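Local coordinates for hypoxanthine-guanine-xanthine phosphoribosyltransferase (Tritrichomonas foetus, PDB 1HGX) that transfers the 5-phosphoribosyl group of 5-phospho-alpha-D-ribose 1-diphosphate to hypoxanthine, guanine or xanthine, salvaging host purines as IMP, GMP or XMP, at the guanosine-5'-monophosphate site. Numbering follows the deposited sequence.

The guanosine-5'-monophosphate site. Residues 103-110, 134, 155-157, 162-163. With 5GP (guanosine-5'-monophosphate), chain B.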
# COMPACT_ATOMS: atom_id res chain seq x y z
N ASP A 103 8.71 -4.31 -7.16
CA ASP A 103 8.83 -5.60 -6.48
C ASP A 103 9.97 -6.49 -7.01
O ASP A 103 10.83 -6.91 -6.24
CB ASP A 103 7.48 -6.36 -6.42
CG ASP A 103 6.76 -6.49 -7.78
OD1 ASP A 103 7.34 -6.25 -8.86
OD2 ASP A 103 5.57 -6.88 -7.75
N ILE A 104 10.00 -6.74 -8.31
CA ILE A 104 11.04 -7.57 -8.90
C ILE A 104 11.28 -7.20 -10.36
O ILE A 104 10.35 -6.82 -11.08
CB ILE A 104 10.68 -9.08 -8.78
CG1 ILE A 104 11.84 -9.97 -9.27
CG2 ILE A 104 9.42 -9.40 -9.57
CD1 ILE A 104 11.64 -11.42 -8.94
N ILE A 105 12.54 -7.22 -10.75
CA ILE A 105 12.94 -6.93 -12.12
C ILE A 105 13.41 -8.24 -12.73
O ILE A 105 14.34 -8.88 -12.22
CB ILE A 105 14.03 -5.85 -12.17
CG1 ILE A 105 13.44 -4.51 -11.71
CG2 ILE A 105 14.62 -5.73 -13.58
CD1 ILE A 105 14.42 -3.37 -11.67
N ASP A 106 12.70 -8.68 -13.77
CA ASP A 106 13.00 -9.92 -14.46
C ASP A 106 13.85 -9.63 -15.70
O ASP A 106 15.07 -9.54 -15.61
CB ASP A 106 11.69 -10.63 -14.81
CG ASP A 106 11.89 -12.05 -15.30
OD1 ASP A 106 13.03 -12.47 -15.60
OD2 ASP A 106 10.87 -12.77 -15.40
N THR A 107 13.21 -9.47 -16.86
CA THR A 107 13.96 -9.19 -18.09
C THR A 107 14.33 -7.71 -18.18
O THR A 107 15.16 -7.32 -19.00
CB THR A 107 13.16 -9.55 -19.34
OG1 THR A 107 12.04 -8.67 -19.46
CG2 THR A 107 12.68 -10.99 -19.27
N GLY A 108 13.66 -6.89 -17.38
CA GLY A 108 13.93 -5.47 -17.40
C GLY A 108 13.02 -4.67 -18.32
O GLY A 108 13.06 -3.44 -18.30
N LEU A 109 12.18 -5.35 -19.10
CA LEU A 109 11.29 -4.66 -20.03
C LEU A 109 10.35 -3.65 -19.37
O LEU A 109 10.28 -2.49 -19.80
CB LEU A 109 10.47 -5.68 -20.83
CG LEU A 109 9.39 -5.12 -21.77
CD1 LEU A 109 10.01 -4.30 -22.88
CD2 LEU A 109 8.59 -6.26 -22.35
N THR A 110 9.61 -4.08 -18.35
CA THR A 110 8.68 -3.20 -17.65
C THR A 110 9.34 -1.92 -17.12
O THR A 110 8.89 -0.82 -17.43
CB THR A 110 7.97 -3.94 -16.50
OG1 THR A 110 7.37 -5.14 -16.99
CG2 THR A 110 6.87 -3.06 -15.91
N LYS A 134 15.81 -10.58 -10.25
CA LYS A 134 15.92 -11.97 -10.66
C LYS A 134 17.18 -12.16 -11.51
O LYS A 134 17.38 -11.47 -12.50
CB LYS A 134 14.68 -12.41 -11.45
CG LYS A 134 14.65 -13.91 -11.72
CD LYS A 134 13.39 -14.35 -12.44
CE LYS A 134 12.16 -14.17 -11.57
NZ LYS A 134 10.99 -14.87 -12.15
N ARG A 155 13.57 -18.44 -10.71
CA ARG A 155 12.42 -19.30 -10.43
C ARG A 155 11.23 -18.37 -10.19
O ARG A 155 11.40 -17.15 -10.10
CB ARG A 155 12.65 -20.15 -9.17
CG ARG A 155 13.85 -21.11 -9.21
CD ARG A 155 13.66 -22.25 -10.19
NE ARG A 155 12.44 -23.01 -9.90
CZ ARG A 155 12.34 -23.96 -8.97
NH1 ARG A 155 13.38 -24.29 -8.22
NH2 ARG A 155 11.17 -24.54 -8.77
N TYR A 156 10.02 -18.93 -10.10
CA TYR A 156 8.84 -18.10 -9.87
C TYR A 156 8.77 -17.80 -8.39
O TYR A 156 8.55 -18.70 -7.58
CB TYR A 156 7.55 -18.78 -10.32
CG TYR A 156 6.40 -17.79 -10.38
CD1 TYR A 156 6.25 -16.93 -11.47
CD2 TYR A 156 5.49 -17.67 -9.32
CE1 TYR A 156 5.25 -15.98 -11.50
CE2 TYR A 156 4.49 -16.71 -9.35
CZ TYR A 156 4.38 -15.87 -10.44
OH TYR A 156 3.39 -14.93 -10.47
N ILE A 157 8.99 -16.54 -8.06
CA ILE A 157 8.98 -16.06 -6.69
C ILE A 157 7.57 -15.81 -6.17
O ILE A 157 6.72 -15.21 -6.85
CB ILE A 157 9.89 -14.80 -6.55
CG1 ILE A 157 11.30 -15.14 -7.05
CG2 ILE A 157 9.93 -14.29 -5.11
CD1 ILE A 157 11.92 -16.40 -6.43
N PHE A 162 4.28 -10.91 -3.50
CA PHE A 162 4.34 -11.66 -4.76
C PHE A 162 3.23 -12.70 -4.76
O PHE A 162 3.16 -13.53 -3.85
CB PHE A 162 5.67 -12.39 -4.92
CG PHE A 162 6.85 -11.49 -5.08
CD1 PHE A 162 7.00 -10.72 -6.23
CD2 PHE A 162 7.83 -11.41 -4.09
CE1 PHE A 162 8.11 -9.89 -6.39
CE2 PHE A 162 8.94 -10.58 -4.25
CZ PHE A 162 9.08 -9.82 -5.40
N ASP A 163 2.37 -12.67 -5.78
CA ASP A 163 1.26 -13.61 -5.88
C ASP A 163 1.36 -14.50 -7.10
O ASP A 163 2.16 -14.27 -8.01
CB ASP A 163 -0.08 -12.85 -5.98
CG ASP A 163 -0.35 -12.33 -7.39
OD1 ASP A 163 0.24 -11.30 -7.77
OD2 ASP A 163 -1.14 -12.96 -8.13
P 5GP B . 10.13 -7.82 -16.61
O1P 5GP B . 11.29 -7.32 -15.84
O2P 5GP B . 9.49 -6.77 -17.41
O3P 5GP B . 10.47 -9.04 -17.36
O5' 5GP B . 9.14 -8.39 -15.56
C5' 5GP B . 8.88 -7.83 -14.27
C4' 5GP B . 7.43 -7.93 -14.03
O4' 5GP B . 6.95 -9.28 -13.91
C3' 5GP B . 7.05 -7.24 -12.75
O3' 5GP B . 5.69 -6.84 -12.94
C2' 5GP B . 7.10 -8.38 -11.81
O2' 5GP B . 6.28 -8.11 -10.68
C1' 5GP B . 6.59 -9.60 -12.57
N9 5GP B . 7.35 -10.83 -12.15
C8 5GP B . 8.62 -11.21 -12.58
N7 5GP B . 9.08 -12.29 -12.02
C5 5GP B . 8.09 -12.68 -11.11
C6 5GP B . 8.11 -13.72 -10.14
O6 5GP B . 8.96 -14.60 -10.00
N1 5GP B . 7.02 -13.68 -9.28
C2 5GP B . 6.00 -12.74 -9.35
N2 5GP B . 4.97 -12.90 -8.53
N3 5GP B . 5.95 -11.77 -10.30
C4 5GP B . 7.05 -11.77 -11.14
O HOH W 1 2.95 -10.73 -7.70
O HOH W 2 8.95 -11.45 -17.55
O HOH W 3 4.57 -9.05 -8.83
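The product GMP lies in the active site of a type I phosphoribosyltransferase, whose signature PRPP-binding motif, here EDIIDTGLT, runs from Glu102 at the end of strand 97-102, through strand 104-105 and a phosphate-binding loop, into helix 109-119. Each terminal phosphate oxygen accepts from at least two protein donors: O1P from the backbone N-H groups of Asp106 and Gly108, O3P from the N-H and hydroxyl of Thr107, O2P from those of Thr110. The Thr110 N-H points nearly straight at O2P (168° at H), and its OG1, anti to the carbonyl carbon, reaches the same oxygen at 2.7 Å. This grip at the N-terminus of the helix could also draw on the helix dipole. Asp103 holds the ribose 2'-hydroxyl: OD1 accepts from O2' at 2.8 Å, met from above the carboxylate plane, while the Ile104 N-H holds that same OD1. Lys134 recognises the O6/N7 edge of the base. From CB its chain runs extended through CG and CD, with CG anti to the backbone N, then bends at chi3 (-67°). Beyond the bend CE passes 3.6 Å from O6, and NZ forks to O6 at 3.0 Å and N7 at 3.2 Å while also donating to the Arg155 carbonyl from above its plane. The Ile157 N-H also donates to O6, and the Ile157 carbonyl receives N1-H in plane on a lone pair, a pairing suited to guanine, hypoxanthine and xanthine. Asp106, the likely proton acceptor, has CG anti to the backbone N and brings OD2 to 3.9 Å from N7; nearby Lys134 may lower its pKa. The Tyr156 ring stacks nearly parallel over the pyrimidine ring of 5GP (12° between planes). Its OH bonds the Asp163 carbonyl in plane, which holds the ring there. Across the base, Ile104 CG2 sits over the imidazole face, 3.5 Å from the ring centroid, and Phe162 meets the pyrimidine ring edge-to-face. A water held by the N-H and OD1 of Asp163 bonds the exocyclic N2.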